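Local coordinates for similar to hydroxylamine oxidoreductase (Kuenenia stuttgartiensis, PDB 6H5L), which probably acts as a multi-haem c oxidoreductase, forming part of a large reductase complex of an anammox bacterium with an extended chain of haems for electron transfer, at residues N31-G37 and P56-E61. Numbering follows the deposited sequence.
With HEC (heme c), chain C.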
ATOM      1  N   ASN A  31      22.667 -54.100 -12.504  1.00 28.23           N
ATOM      2  CA  ASN A  31      23.600 -53.041 -12.874  1.00 29.09           C
ATOM      3  C   ASN A  31      24.785 -53.630 -13.623  1.00 33.54           C
ATOM      4  O   ASN A  31      25.720 -54.162 -13.022  1.00 46.03           O
ATOM      5  CB  ASN A  31      24.068 -52.270 -11.646  1.00 29.93           C
ATOM      6  CG  ASN A  31      25.018 -51.135 -12.000  1.00 28.10           C
ATOM      7  OD1 ASN A  31      26.238 -51.296 -11.963  1.00 27.59           O
ATOM      8  ND2 ASN A  31      24.458 -49.981 -12.353  1.00 21.49           N
ATOM      9  N   VAL A  32      24.739 -53.536 -14.948  1.00 34.01           N
ATOM     10  CA  VAL A  32      25.949 -53.573 -15.755  1.00 22.19           C
ATOM     11  C   VAL A  32      26.515 -52.161 -15.707  1.00 34.24           C
ATOM     12  O   VAL A  32      25.859 -51.239 -15.208  1.00 42.89           O
ATOM     13  CB  VAL A  32      25.673 -54.030 -17.198  1.00 36.75           C
ATOM     14  CG1 VAL A  32      24.980 -55.383 -17.200  1.00 26.35           C
ATOM     15  CG2 VAL A  32      24.840 -52.995 -17.933  1.00 34.61           C
ATOM     16  N   GLY A  33      27.735 -51.974 -16.187  1.00 34.96           N
ATOM     17  CA  GLY A  33      28.250 -50.624 -16.282  1.00 45.49           C
ATOM     18  C   GLY A  33      27.791 -49.973 -17.568  1.00 42.69           C
ATOM     19  O   GLY A  33      26.625 -50.100 -17.953  1.00 31.52           O
ATOM     20  N   LEU A  34      28.691 -49.255 -18.232  1.00 41.58           N
ATOM     21  CA  LEU A  34      28.544 -48.964 -19.650  1.00 36.17           C
ATOM     22  C   LEU A  34      29.092 -50.094 -20.507  1.00 33.46           C
ATOM     23  O   LEU A  34      29.205 -49.942 -21.728  1.00 45.19           O
ATOM     24  CB  LEU A  34      29.243 -47.648 -20.002  1.00 28.52           C
ATOM     25  CG  LEU A  34      28.596 -46.363 -19.483  1.00 31.53           C
ATOM     26  CD1 LEU A  34      29.423 -45.158 -19.896  1.00 22.28           C
ATOM     27  CD2 LEU A  34      27.172 -46.242 -19.998  1.00 23.13           C
ATOM     28  N   SER A  35      29.434 -51.222 -19.881  1.00 32.12           N
ATOM     29  CA  SER A  35      30.059 -52.363 -20.534  1.00 37.82           C
ATOM     30  C   SER A  35      29.085 -53.194 -21.354  1.00 37.31           C
ATOM     31  O   SER A  35      29.520 -54.115 -22.052  1.00 38.46           O
ATOM     32  CB  SER A  35      30.724 -53.258 -19.482  1.00 40.71           C
ATOM     33  OG  SER A  35      29.781 -53.693 -18.515  1.00 47.99           O
ATOM     34  N   GLU A  36      27.791 -52.896 -21.295  1.00 35.33           N
ATOM     35  CA  GLU A  36      26.788 -53.755 -21.903  1.00 29.51           C
ATOM     36  C   GLU A  36      25.571 -52.906 -22.241  1.00 29.51           C
ATOM     37  O   GLU A  36      25.497 -51.727 -21.890  1.00 29.44           O
ATOM     38  CB  GLU A  36      26.427 -54.911 -20.964  1.00 35.11           C
ATOM     39  CG  GLU A  36      25.929 -56.165 -21.652  1.00 31.00           C
ATOM     40  CD  GLU A  36      25.574 -57.260 -20.665  1.00 36.47           C
ATOM     41  OE1 GLU A  36      26.326 -57.448 -19.684  1.00 28.74           O
ATOM     42  OE2 GLU A  36      24.537 -57.925 -20.863  1.00 46.40           O
ATOM     43  N   GLY A  37      24.619 -53.519 -22.930  1.00 27.49           N
ATOM     44  CA  GLY A  37      23.380 -52.862 -23.311  1.00 25.75           C
ATOM     45  C   GLY A  37      22.262 -53.138 -22.328  1.00 27.35           C
ATOM     46  O   GLY A  37      22.471 -53.164 -21.111  1.00 22.29           O
ATOM     47  N   PRO A  56      19.616 -45.141 -14.413  1.00 20.87           N
ATOM     48  CA  PRO A  56      20.694 -45.333 -13.424  1.00 26.21           C
ATOM     49  C   PRO A  56      20.829 -46.758 -12.914  1.00 29.79           C
ATOM     50  O   PRO A  56      21.957 -47.251 -12.789  1.00 25.79           O
ATOM     51  CB  PRO A  56      20.305 -44.364 -12.297  1.00 24.57           C
ATOM     52  CG  PRO A  56      19.398 -43.366 -12.944  1.00 23.03           C
ATOM     53  CD  PRO A  56      18.637 -44.135 -13.973  1.00 17.91           C
ATOM     54  N   ASN A  57      19.719 -47.429 -12.593  1.00 24.31           N
ATOM     55  CA  ASN A  57      19.800 -48.790 -12.065  1.00 24.31           C
ATOM     56  C   ASN A  57      20.614 -49.698 -12.975  1.00 27.30           C
ATOM     57  O   ASN A  57      21.444 -50.483 -12.504  1.00 25.25           O
ATOM     58  CB  ASN A  57      18.398 -49.368 -11.867  1.00 22.42           C
ATOM     59  CG  ASN A  57      17.754 -48.919 -10.567  1.00 36.86           C
ATOM     60  OD1 ASN A  57      18.445 -48.570  -9.609  1.00 34.11           O
ATOM     61  ND2 ASN A  57      16.426 -48.942 -10.523  1.00 26.90           N
ATOM     62  N   ARG A  58      20.399 -49.595 -14.285  1.00 27.46           N
ATOM     63  CA  ARG A  58      21.060 -50.490 -15.222  1.00 30.94           C
ATOM     64  C   ARG A  58      22.464 -50.022 -15.586  1.00 28.96           C
ATOM     65  O   ARG A  58      23.333 -50.858 -15.851  1.00 29.10           O
ATOM     66  CB  ARG A  58      20.210 -50.639 -16.483  1.00 29.52           C
ATOM     67  CG  ARG A  58      20.828 -51.483 -17.591  1.00 28.59           C
ATOM     68  CD  ARG A  58      20.837 -52.963 -17.253  1.00 30.92           C
ATOM     69  NE  ARG A  58      21.331 -53.769 -18.364  1.00 35.04           N
ATOM     70  CZ  ARG A  58      21.458 -55.091 -18.327  1.00 30.08           C
ATOM     71  NH1 ARG A  58      21.126 -55.758 -17.230  1.00 33.44           N
ATOM     72  NH2 ARG A  58      21.916 -55.746 -19.385  1.00 26.25           N
ATOM     73  N   HIS A  59      22.720 -48.711 -15.594  1.00 23.82           N
ATOM     74  CA  HIS A  59      23.913 -48.194 -16.255  1.00 27.39           C
ATOM     75  C   HIS A  59      24.730 -47.175 -15.470  1.00 22.54           C
ATOM     76  O   HIS A  59      25.746 -46.706 -15.995  1.00 21.39           O
ATOM     77  CB  HIS A  59      23.535 -47.572 -17.609  1.00 26.15           C
ATOM     78  CG  HIS A  59      23.076 -48.571 -18.626  1.00 30.94           C
ATOM     79  ND1 HIS A  59      23.853 -49.639 -19.022  1.00 25.94           N
ATOM     80  CD2 HIS A  59      21.925 -48.661 -19.334  1.00 25.20           C
ATOM     81  CE1 HIS A  59      23.196 -50.347 -19.923  1.00 29.71           C
ATOM     82  NE2 HIS A  59      22.026 -49.773 -20.134  1.00 30.31           N
ATOM     83  N   TYR A  60      24.340 -46.808 -14.253  1.00 29.65           N
ATOM     84  CA  TYR A  60      25.123 -45.817 -13.526  1.00 23.15           C
ATOM     85  C   TYR A  60      26.426 -46.423 -13.017  1.00 25.82           C
ATOM     86  O   TYR A  60      26.477 -47.592 -12.625  1.00 26.11           O
ATOM     87  CB  TYR A  60      24.329 -45.233 -12.358  1.00 29.17           C
ATOM     88  CG  TYR A  60      25.061 -44.119 -11.642  1.00 28.05           C
ATOM     89  CD1 TYR A  60      25.223 -42.875 -12.238  1.00 28.42           C
ATOM     90  CD2 TYR A  60      25.597 -44.313 -10.376  1.00 24.89           C
ATOM     91  CE1 TYR A  60      25.896 -41.854 -11.592  1.00 24.27           C
ATOM     92  CE2 TYR A  60      26.269 -43.297  -9.721  1.00 28.36           C
ATOM     93  CZ  TYR A  60      26.414 -42.069 -10.334  1.00 26.79           C
ATOM     94  OH  TYR A  60      27.082 -41.053  -9.690  1.00 27.09           O
ATOM     95  N   GLU A  61      27.484 -45.618 -13.034  1.00 24.86           N
ATOM     96  CA  GLU A  61      28.788 -45.974 -12.502  1.00 30.17           C
ATOM     97  C   GLU A  61      29.254 -44.886 -11.548  1.00 33.56           C
ATOM     98  O   GLU A  61      28.894 -43.717 -11.713  1.00 31.39           O
ATOM     99  CB  GLU A  61      29.823 -46.153 -13.622  1.00 28.28           C
ATOM    100  CG  GLU A  61      29.535 -47.312 -14.560  1.00 30.59           C
ATOM    101  CD  GLU A  61      30.550 -47.418 -15.681  1.00 32.95           C
ATOM    102  OE1 GLU A  61      31.480 -46.586 -15.721  1.00 22.32           O
ATOM    103  OE2 GLU A  61      30.421 -48.331 -16.522  1.00 35.48           O
TER
HETATM  104 FE   HEC C 601      29.579 -33.585  -4.709  1.00 26.03          FE
HETATM  105  CHA HEC C 601      29.725 -34.474  -8.005  1.00 22.46           C
HETATM  106  CHB HEC C 601      26.516 -35.119  -4.427  1.00 28.48           C
HETATM  107  CHC HEC C 601      29.699 -33.181  -1.326  1.00 28.03           C
HETATM  108  CHD HEC C 601      32.088 -31.303  -5.106  1.00 25.75           C
HETATM  109  NA  HEC C 601      28.358 -34.633  -5.972  1.00 16.57           N
HETATM  110  C1A HEC C 601      28.584 -34.835  -7.321  1.00 23.34           C
HETATM  111  C2A HEC C 601      27.419 -35.495  -7.880  1.00 27.32           C
HETATM  112  C3A HEC C 601      26.532 -35.669  -6.892  1.00 31.93           C
HETATM  113  C4A HEC C 601      27.104 -35.132  -5.673  1.00 25.04           C
HETATM  114  CMA HEC C 601      25.140 -36.326  -7.014  1.00 22.02           C
HETATM  115  CAA HEC C 601      27.245 -35.907  -9.361  1.00 20.49           C
HETATM  116  CBA HEC C 601      27.524 -37.392  -9.571  1.00 18.23           C
HETATM  117  CGA HEC C 601      27.484 -37.679 -11.051  1.00 26.40           C
HETATM  118  O1A HEC C 601      27.435 -36.707 -11.848  1.00 24.75           O
HETATM  119  O2A HEC C 601      27.501 -38.877 -11.437  1.00 26.07           O
HETATM  120  NB  HEC C 601      28.300 -34.004  -3.167  1.00 22.37           N
HETATM  121  C1B HEC C 601      27.153 -34.767  -3.257  1.00 25.10           C
HETATM  122  C2B HEC C 601      26.752 -35.137  -1.914  1.00 25.48           C
HETATM  123  C3B HEC C 601      27.627 -34.593  -1.058  1.00 29.18           C
HETATM  124  C4B HEC C 601      28.621 -33.875  -1.829  1.00 26.14           C
HETATM  125  CMB HEC C 601      25.506 -35.983  -1.565  1.00 27.93           C
HETATM  126  CAB HEC C 601      27.622 -34.702   0.484  1.00 19.12           C
HETATM  127  CBB HEC C 601      27.922 -36.145   0.946  1.00 34.87           C
HETATM  128  NC  HEC C 601      30.649 -32.391  -3.450  1.00 24.46           N
HETATM  129  C1C HEC C 601      30.632 -32.495  -2.073  1.00 24.60           C
HETATM  130  C2C HEC C 601      31.827 -31.862  -1.556  1.00 25.20           C
HETATM  131  C3C HEC C 601      32.433 -31.238  -2.586  1.00 23.18           C
HETATM  132  C4C HEC C 601      31.740 -31.624  -3.808  1.00 20.46           C
HETATM  133  CMC HEC C 601      32.079 -31.643  -0.044  1.00 17.98           C
HETATM  134  CAC HEC C 601      33.706 -30.354  -2.530  1.00 26.76           C
HETATM  135  CBC HEC C 601      34.917 -31.115  -1.945  1.00 20.09           C
HETATM  136  ND  HEC C 601      30.724 -32.964  -6.330  1.00 23.57           N
HETATM  137  C1D HEC C 601      31.751 -32.029  -6.235  1.00 20.75           C
HETATM  138  C2D HEC C 601      32.410 -31.946  -7.522  1.00 19.15           C
HETATM  139  C3D HEC C 601      31.673 -32.940  -8.432  1.00 22.32           C
HETATM  140  C4D HEC C 601      30.641 -33.524  -7.603  1.00 26.63           C
HETATM  141  CMD HEC C 601      33.604 -31.049  -7.901  1.00 11.11           C
HETATM  142  CAD HEC C 601      31.974 -33.249  -9.916  1.00 18.69           C
HETATM  143  CBD HEC C 601      32.617 -34.630 -10.002  1.00 17.96           C
HETATM  144  CGD HEC C 601      32.919 -35.006 -11.429  1.00 24.73           C
HETATM  145  O1D HEC C 601      33.408 -36.145 -11.649  1.00 27.05           O
HETATM  146  O2D HEC C 601      32.674 -34.178 -12.342  1.00 27.83           O
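Gly37 O is gripped by two nitrogens of Arg58, NE at 3.0 Å and NH2 at 3.2 Å. The guanidinium meets it side-on, with the oxygen in its plane. Val32 CG1 covers one face of the same group, 3.6 Å above its centre. Glu36 OE2 adds a long salt bridge to NH2 but is also bonded to Thr42, and Arg58 NH1 turns to Ala26 O in the preceding helix 22-28. His59 ND1 donates to Gly33 O at 3.0 Å; the bond is nearly straight (175°) and lies in the ring plane. This helps to set the rotation of the imidazole, whose CE1 edge faces Gly37 O. Asn31 CG stands anti to the backbone N (chi1 -179°), which carries the amide across to two carbonyls. ND2 donates to both Asn57 O and Tyr60 O, each at 3.1 Å. Glu61 OE2 accepts from Leu34 N on its anti side, tilted out of the carboxylate plane. Tyr60 OH donates to haem propionate O2A at 2.8 Å, and Arg357 of the second subunit binds Glu61 O. Side chains bonded to backbone thus hold an irregular loop against the short helix 56-59, where Tyr60 and Pro56 belong to two haem c pockets near the subunit interface.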